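Local coordinates for GH26A (Muricauda sp. MAR_2010_75, PDB 6Q75), which probably hydrolyses beta-linked polysaccharides such as mannans, as a glycoside hydrolase of family 26, at residues Y99-H110 with K167-H176. Numbering follows the deposited sequence.
Sequences YHEGAIVTLMWH and KVPILWRPYH
Tyr-99, in the last turn of helix 88-100, lays one ring face over CA of Val-168, while its hydroxyl shares a water with Lys-167 O. These residues lie just before the N-terminal ends of two parallel strands, 104-108 and 170-173, in the (beta/alpha)8 barrel expected of family 26, a worked example of how side chains alternate along a strand between the helix layer and the barrel interior. A second water joins Val-105 N to Pro-169 O; Val-105 CG1, anti to its own N (chi1 167°), lies alongside Ile-170 CD1 at 3.6 Å. Val-105 O accepts a nearly straight bond from Leu-171 N.

Inside the barrel Thr-106 OG1 donates to Leu-171 O at 2.7 Å. Leu-107 N reaches that same oxygen from the opposite face of the carbonyl plane. Thr-106 OG1 accepts from Arg-173 NH2 at 2.9 Å, in the guanidinium plane, while NE hydrogen-bonds to Asn-219 OD1 on strand 214-221. With an alanine in place of Arg-173 the guanidinium is gone, and Thr-106 OG1 and Asn-219 OD1 would probably each lose a donor and Met-108 the flat surface it packs on. Leu-107 turns outward with Ile-170 onto Leu-163 of helix 144-165, and its carbonyl accepts from Arg-173 N. Met-108 sets CB over a guanidinium face and SD 3.3 Å from Arg-173 NH1; its bend at chi3 (-58°) brings the methyl over the His-176 ring. Trp-109 CB meets Trp-172 CH2, and its N shares a water with Arg-173 O and His-176 ND1. His-176 NE2 hydrogen-bonds to Tris, probably from the crystallisation liquor, consistent with a pocket at the strands' C-terminal ends. His-110, hydrogen-bonded to Asp-78 through ND1, takes the edge of His-176 on its face in an offset edge-to-face pair (planes at 84°), His-176 CE1 lying 3.4 Å from His-110 CD2.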
ATOM      1  N   TYR A  99      11.685  -4.968 -10.528  1.00 24.35           N
ATOM      2  CA  TYR A  99      10.978  -6.141 -11.022  1.00 24.31           C
ATOM      3  C   TYR A  99      11.916  -7.032 -11.835  1.00 26.11           C
ATOM      4  O   TYR A  99      11.921  -8.261 -11.677  1.00 25.74           O
ATOM      5  CB  TYR A  99       9.771  -5.693 -11.867  1.00 23.57           C
ATOM      6  CG  TYR A  99       8.945  -6.849 -12.359  1.00 27.21           C
ATOM      7  CD1 TYR A  99       8.291  -7.671 -11.457  1.00 29.36           C
ATOM      8  CD2 TYR A  99       8.868  -7.154 -13.708  1.00 27.43           C
ATOM      9  CE1 TYR A  99       7.547  -8.741 -11.879  1.00 31.17           C
ATOM     10  CE2 TYR A  99       8.119  -8.239 -14.152  1.00 30.53           C
ATOM     11  CZ  TYR A  99       7.461  -9.028 -13.225  1.00 31.81           C
ATOM     12  OH  TYR A  99       6.721 -10.117 -13.621  1.00 33.88           O
ATOM     13  N   HIS A 100      12.741  -6.426 -12.691  1.00 25.28           N
ATOM     14  CA  HIS A 100      13.706  -7.191 -13.467  1.00 26.57           C
ATOM     15  C   HIS A 100      14.760  -7.841 -12.585  1.00 26.74           C
ATOM     16  O   HIS A 100      15.411  -8.800 -13.011  1.00 27.75           O
ATOM     17  CB  HIS A 100      14.385  -6.301 -14.496  1.00 27.55           C
ATOM     18  CG  HIS A 100      13.503  -5.958 -15.655  1.00 27.84           C
ATOM     19  ND1 HIS A 100      12.306  -6.601 -15.889  1.00 30.30           N
ATOM     20  CD2 HIS A 100      13.664  -5.076 -16.666  1.00 28.60           C
ATOM     21  CE1 HIS A 100      11.754  -6.109 -16.985  1.00 30.12           C
ATOM     22  NE2 HIS A 100      12.554  -5.176 -17.471  1.00 31.53           N
ATOM     23  N   GLU A 101      15.005  -7.280 -11.409  1.00 25.93           N
ATOM     24  CA  GLU A 101      15.907  -7.893 -10.443  1.00 26.48           C
ATOM     25  C   GLU A 101      15.244  -8.993  -9.628  1.00 25.69           C
ATOM     26  O   GLU A 101      15.937  -9.666  -8.862  1.00 26.56           O
ATOM     27  CB  GLU A 101      16.493  -6.799  -9.536  1.00 27.13           C
ATOM     28  CG  GLU A 101      17.537  -5.980 -10.295  1.00 33.75           C
ATOM     29  CD  GLU A 101      17.685  -4.557  -9.771  1.00 36.82           C
ATOM     30  OE1 GLU A 101      17.223  -4.296  -8.644  1.00 35.03           O
ATOM     31  OE2 GLU A 101      18.223  -3.695 -10.513  1.00 39.35           O
ATOM     32  N   GLY A 102      13.929  -9.169  -9.738  1.00 24.95           N
ATOM     33  CA  GLY A 102      13.235 -10.218  -9.021  1.00 24.41           C
ATOM     34  C   GLY A 102      12.436  -9.784  -7.818  1.00 24.67           C
ATOM     35  O   GLY A 102      11.946 -10.649  -7.085  1.00 23.94           O
ATOM     36  N   ALA A 103      12.297  -8.474  -7.584  1.00 22.41           N
ATOM     37  CA  ALA A 103      11.530  -7.971  -6.455  1.00 23.17           C
ATOM     38  C   ALA A 103      10.042  -7.915  -6.783  1.00 22.14           C
ATOM     39  O   ALA A 103       9.627  -7.864  -7.949  1.00 24.70           O
ATOM     40  CB  ALA A 103      12.001  -6.566  -6.064  1.00 23.39           C
ATOM     41  N   ILE A 104       9.234  -7.939  -5.737  1.00 21.40           N
ATOM     42  CA  ILE A 104       7.791  -7.728  -5.849  1.00 22.51           C
ATOM     43  C   ILE A 104       7.529  -6.253  -5.581  1.00 22.18           C
ATOM     44  O   ILE A 104       8.074  -5.694  -4.627  1.00 21.90           O
ATOM     45  CB  ILE A 104       7.024  -8.640  -4.875  1.00 21.33           C
ATOM     46  CG1 ILE A 104       7.203 -10.120  -5.274  1.00 22.67           C
ATOM     47  CG2 ILE A 104       5.548  -8.293  -4.829  1.00 18.90           C
ATOM     48  CD1 ILE A 104       6.814 -11.100  -4.166  1.00 23.79           C
ATOM     49  N   VAL A 105       6.740  -5.594  -6.446  1.00 18.90           N
ATOM     50  CA  VAL A 105       6.622  -4.133  -6.427  1.00 18.59           C
ATOM     51  C   VAL A 105       5.333  -3.719  -5.733  1.00 20.98           C
ATOM     52  O   VAL A 105       4.249  -4.201  -6.084  1.00 21.25           O
ATOM     53  CB  VAL A 105       6.649  -3.555  -7.854  1.00 19.23           C
ATOM     54  CG1 VAL A 105       6.210  -2.055  -7.849  1.00 22.49           C
ATOM     55  CG2 VAL A 105       7.997  -3.745  -8.477  1.00 21.82           C
ATOM     56  N   THR A 106       5.429  -2.780  -4.781  1.00 18.99           N
ATOM     57  CA  THR A 106       4.238  -2.156  -4.216  1.00 19.92           C
ATOM     58  C   THR A 106       4.335  -0.636  -4.349  1.00 18.77           C
ATOM     59  O   THR A 106       5.415  -0.057  -4.222  1.00 18.07           O
ATOM     60  CB  THR A 106       3.998  -2.568  -2.728  1.00 20.65           C
ATOM     61  OG1 THR A 106       2.765  -1.989  -2.280  1.00 18.18           O
ATOM     62  CG2 THR A 106       5.150  -2.149  -1.788  1.00 21.19           C
ATOM     63  N   LEU A 107       3.207   0.000  -4.673  1.00 16.76           N
ATOM     64  CA  LEU A 107       3.161   1.450  -4.857  1.00 16.88           C
ATOM     65  C   LEU A 107       1.963   2.025  -4.113  1.00 16.46           C
ATOM     66  O   LEU A 107       0.886   1.416  -4.078  1.00 16.31           O
ATOM     67  CB  LEU A 107       3.076   1.819  -6.358  1.00 18.28           C
ATOM     68  CG  LEU A 107       4.321   1.367  -7.138  1.00 20.31           C
ATOM     69  CD1 LEU A 107       4.096   1.556  -8.652  1.00 18.87           C
ATOM     70  CD2 LEU A 107       5.572   2.127  -6.671  1.00 18.26           C
ATOM     71  N   MET A 108       2.175   3.181  -3.482  1.00 16.45           N
ATOM     72  CA  MET A 108       1.138   3.947  -2.805  1.00 17.24           C
ATOM     73  C   MET A 108       1.079   5.350  -3.416  1.00 17.90           C
ATOM     74  O   MET A 108       1.788   5.662  -4.384  1.00 17.67           O
ATOM     75  CB  MET A 108       1.403   4.014  -1.296  1.00 16.93           C
ATOM     76  CG  MET A 108       2.698   4.753  -0.966  1.00 18.39           C
ATOM     77  SD  MET A 108       3.177   4.601   0.769  1.00 18.46           S
ATOM     78  CE  MET A 108       1.720   5.272   1.584  1.00 20.06           C
ATOM     79  N   TRP A 109       0.258   6.211  -2.816  1.00 16.57           N
ATOM     80  CA  TRP A 109      -0.036   7.494  -3.452  1.00 17.14           C
ATOM     81  C   TRP A 109      -0.545   8.511  -2.444  1.00 18.82           C
ATOM     82  O   TRP A 109      -1.755   8.755  -2.363  1.00 20.00           O
ATOM     83  CB  TRP A 109      -1.051   7.294  -4.578  1.00 19.43           C
ATOM     84  CG  TRP A 109      -1.357   8.536  -5.411  1.00 20.42           C
ATOM     85  CD1 TRP A 109      -0.523   9.596  -5.662  1.00 18.71           C
ATOM     86  CD2 TRP A 109      -2.607   8.850  -6.042  1.00 20.21           C
ATOM     87  NE1 TRP A 109      -1.174  10.534  -6.466  1.00 21.30           N
ATOM     88  CE2 TRP A 109      -2.456  10.103  -6.684  1.00 20.94           C
ATOM     89  CE3 TRP A 109      -3.834   8.181  -6.140  1.00 20.76           C
ATOM     90  CZ2 TRP A 109      -3.499  10.708  -7.435  1.00 19.95           C
ATOM     91  CZ3 TRP A 109      -4.869   8.790  -6.864  1.00 21.43           C
ATOM     92  CH2 TRP A 109      -4.689  10.042  -7.491  1.00 23.70           C
ATOM     93  N   HIS A 110       0.345   9.096  -1.648  1.00 18.93           N
ATOM     94  CA  HIS A 110      -0.043  10.334  -0.981  1.00 17.39           C
ATOM     95  C   HIS A 110      -0.379  11.372  -2.053  1.00 18.16           C
ATOM     96  O   HIS A 110       0.322  11.504  -3.064  1.00 20.35           O
ATOM     97  CB  HIS A 110       1.062  10.875  -0.094  1.00 18.77           C
ATOM     98  CG  HIS A 110       1.281  10.088   1.160  1.00 18.58           C
ATOM     99  ND1 HIS A 110       2.347   9.229   1.316  1.00 19.31           N
ATOM    100  CD2 HIS A 110       0.588  10.052   2.325  1.00 19.31           C
ATOM    101  CE1 HIS A 110       2.308   8.701   2.531  1.00 20.33           C
ATOM    102  NE2 HIS A 110       1.255   9.191   3.167  1.00 18.63           N
ATOM    103  N   LYS A 167       4.711  -5.367 -18.139  1.00 25.98           N
ATOM    104  CA  LYS A 167       4.220  -6.602 -17.514  1.00 25.36           C
ATOM    105  C   LYS A 167       4.609  -6.693 -16.038  1.00 25.45           C
ATOM    106  O   LYS A 167       4.906  -7.773 -15.543  1.00 25.58           O
ATOM    107  CB  LYS A 167       4.689  -7.856 -18.271  1.00 26.47           C
ATOM    108  CG  LYS A 167       4.476  -7.742 -19.802  1.00 27.77           C
ATOM    109  CD  LYS A 167       5.063  -8.917 -20.587  1.00 33.16           C
ATOM    110  CE  LYS A 167       4.516 -10.255 -20.139  1.00 35.87           C
ATOM    111  NZ  LYS A 167       4.954 -11.361 -21.067  1.00 40.54           N
ATOM    112  N   VAL A 168       4.569  -5.569 -15.332  1.00 23.66           N
ATOM    113  CA  VAL A 168       4.852  -5.520 -13.895  1.00 22.30           C
ATOM    114  C   VAL A 168       3.526  -5.540 -13.142  1.00 24.38           C
ATOM    115  O   VAL A 168       2.737  -4.593 -13.278  1.00 21.81           O
ATOM    116  CB  VAL A 168       5.672  -4.274 -13.516  1.00 21.81           C
ATOM    117  CG1 VAL A 168       6.066  -4.295 -11.973  1.00 20.84           C
ATOM    118  CG2 VAL A 168       6.920  -4.149 -14.389  1.00 22.63           C
ATOM    119  N   PRO A 169       3.257  -6.553 -12.312  1.00 21.40           N
ATOM    120  CA  PRO A 169       2.087  -6.502 -11.437  1.00 20.80           C
ATOM    121  C   PRO A 169       2.399  -5.613 -10.246  1.00 24.06           C
ATOM    122  O   PRO A 169       3.532  -5.604  -9.755  1.00 20.61           O
ATOM    123  CB  PRO A 169       1.925  -7.963 -10.989  1.00 21.05           C
ATOM    124  CG  PRO A 169       3.356  -8.449 -10.912  1.00 25.98           C
ATOM    125  CD  PRO A 169       4.139  -7.689 -11.992  1.00 25.64           C
ATOM    126  N   ILE A 170       1.388  -4.885  -9.756  1.00 19.30           N
ATOM    127  CA  ILE A 170       1.605  -3.873  -8.718  1.00 19.78           C
ATOM    128  C   ILE A 170       0.732  -4.173  -7.504  1.00 19.62           C
ATOM    129  O   ILE A 170      -0.485  -4.300  -7.634  1.00 18.76           O
ATOM    130  CB  ILE A 170       1.302  -2.460  -9.256  1.00 21.03           C
ATOM    131  CG1 ILE A 170       2.091  -2.208 -10.549  1.00 22.43           C
ATOM    132  CG2 ILE A 170       1.517  -1.381  -8.163  1.00 20.29           C
ATOM    133  CD1 ILE A 170       3.576  -2.121 -10.364  1.00 23.36           C
ATOM    134  N   LEU A 171       1.345  -4.276  -6.307  1.00 17.39           N
ATOM    135  CA  LEU A 171       0.531  -4.225  -5.099  1.00 16.88           C
ATOM    136  C   LEU A 171       0.148  -2.766  -4.866  1.00 18.03           C
ATOM    137  O   LEU A 171       0.941  -1.977  -4.336  1.00 19.17           O
ATOM    138  CB  LEU A 171       1.309  -4.792  -3.902  1.00 16.56           C
ATOM    139  CG  LEU A 171       1.673  -6.269  -4.071  1.00 18.38           C
ATOM    140  CD1 LEU A 171       2.694  -6.682  -2.986  1.00 17.29           C
ATOM    141  CD2 LEU A 171       0.433  -7.177  -3.984  1.00 19.44           C
ATOM    142  N   TRP A 172      -1.067  -2.384  -5.288  1.00 18.31           N
ATOM    143  CA  TRP A 172      -1.491  -0.989  -5.354  1.00 16.41           C
ATOM    144  C   TRP A 172      -2.276  -0.635  -4.092  1.00 19.01           C
ATOM    145  O   TRP A 172      -3.274  -1.293  -3.791  1.00 19.77           O
ATOM    146  CB  TRP A 172      -2.343  -0.821  -6.622  1.00 17.04           C
ATOM    147  CG  TRP A 172      -3.057   0.454  -6.809  1.00 17.31           C
ATOM    148  CD1 TRP A 172      -4.403   0.615  -7.001  1.00 17.44           C
ATOM    149  CD2 TRP A 172      -2.479   1.764  -6.884  1.00 19.94           C
ATOM    150  NE1 TRP A 172      -4.706   1.953  -7.163  1.00 17.36           N
ATOM    151  CE2 TRP A 172      -3.544   2.676  -7.113  1.00 18.13           C
ATOM    152  CE3 TRP A 172      -1.168   2.256  -6.777  1.00 18.95           C
ATOM    153  CZ2 TRP A 172      -3.347   4.052  -7.228  1.00 17.93           C
ATOM    154  CZ3 TRP A 172      -0.970   3.634  -6.868  1.00 20.05           C
ATOM    155  CH2 TRP A 172      -2.064   4.515  -7.124  1.00 19.47           C
ATOM    156  N   ARG A 173      -1.797   0.367  -3.312  1.00 17.45           N
ATOM    157  CA  ARG A 173      -2.377   0.696  -2.006  1.00 15.06           C
ATOM    158  C   ARG A 173      -2.784   2.171  -1.980  1.00 16.09           C
ATOM    159  O   ARG A 173      -2.087   3.017  -1.411  1.00 18.43           O
ATOM    160  CB  ARG A 173      -1.413   0.347  -0.852  1.00 16.11           C
ATOM    161  CG  ARG A 173      -0.448  -0.818  -1.153  1.00 17.03           C
ATOM    162  CD  ARG A 173       0.233  -1.300   0.138  1.00 16.82           C
ATOM    163  NE  ARG A 173       0.703  -0.171   0.957  1.00 17.62           N
ATOM    164  CZ  ARG A 173       1.815   0.517   0.702  1.00 18.12           C
ATOM    165  NH1 ARG A 173       2.153   1.534   1.487  1.00 17.40           N
ATOM    166  NH2 ARG A 173       2.581   0.211  -0.351  1.00 17.33           N
ATOM    167  N   PRO A 174      -3.884   2.529  -2.649  1.00 16.49           N
ATOM    168  CA  PRO A 174      -4.338   3.923  -2.652  1.00 16.01           C
ATOM    169  C   PRO A 174      -5.129   4.320  -1.403  1.00 16.15           C
ATOM    170  O   PRO A 174      -5.810   3.507  -0.771  1.00 16.08           O
ATOM    171  CB  PRO A 174      -5.234   3.973  -3.903  1.00 16.71           C
ATOM    172  CG  PRO A 174      -5.904   2.571  -3.888  1.00 16.35           C
ATOM    173  CD  PRO A 174      -4.800   1.612  -3.333  1.00 16.51           C
ATOM    174  N   TYR A 175      -5.075   5.614  -1.088  1.00 16.58           N
ATOM    175  CA  TYR A 175      -5.910   6.227  -0.046  1.00 14.97           C
ATOM    176  C   TYR A 175      -5.802   5.440   1.265  1.00 15.41           C
ATOM    177  O   TYR A 175      -6.800   5.059   1.881  1.00 17.62           O
ATOM    178  CB  TYR A 175      -7.357   6.336  -0.484  1.00 16.24           C
ATOM    179  CG  TYR A 175      -7.562   7.219  -1.703  1.00 17.72           C
ATOM    180  CD1 TYR A 175      -7.078   8.537  -1.737  1.00 15.93           C
ATOM    181  CD2 TYR A 175      -8.246   6.747  -2.813  1.00 17.21           C
ATOM    182  CE1 TYR A 175      -7.271   9.356  -2.864  1.00 18.11           C
ATOM    183  CE2 TYR A 175      -8.458   7.572  -3.939  1.00 19.17           C
ATOM    184  CZ  TYR A 175      -7.958   8.860  -3.952  1.00 20.77           C
ATOM    185  OH  TYR A 175      -8.155   9.664  -5.068  1.00 21.71           O
ATOM    186  N   HIS A 176      -4.567   5.182   1.654  1.00 14.29           N
ATOM    187  CA  HIS A 176      -4.253   4.335   2.794  1.00 15.03           C
ATOM    188  C   HIS A 176      -4.579   5.039   4.118  1.00 16.17           C
ATOM    189  O   HIS A 176      -4.768   6.258   4.183  1.00 16.00           O
ATOM    190  CB  HIS A 176      -2.771   3.958   2.761  1.00 16.83           C
ATOM    191  CG  HIS A 176      -1.884   5.159   2.824  1.00 19.30           C
ATOM    192  ND1 HIS A 176      -1.863   6.112   1.832  1.00 20.33           N
ATOM    193  CD2 HIS A 176      -1.055   5.606   3.794  1.00 18.84           C
ATOM    194  CE1 HIS A 176      -1.027   7.080   2.169  1.00 19.65           C
ATOM    195  NE2 HIS A 176      -0.514   6.789   3.355  1.00 19.31           N
TER
HETATM  196  O   HOH W   1       5.928 -10.141 -16.179  1.00 33.49           O
HETATM  197  O   HOH W   2       5.752  -7.042  -8.753  1.00 23.52           O
HETATM  198  O   HOH W   3      -1.764   5.626  -1.001  1.00 15.46           O
HETATM  199  O   HOH W   4      -4.037   7.510  -2.915  1.00 20.31           O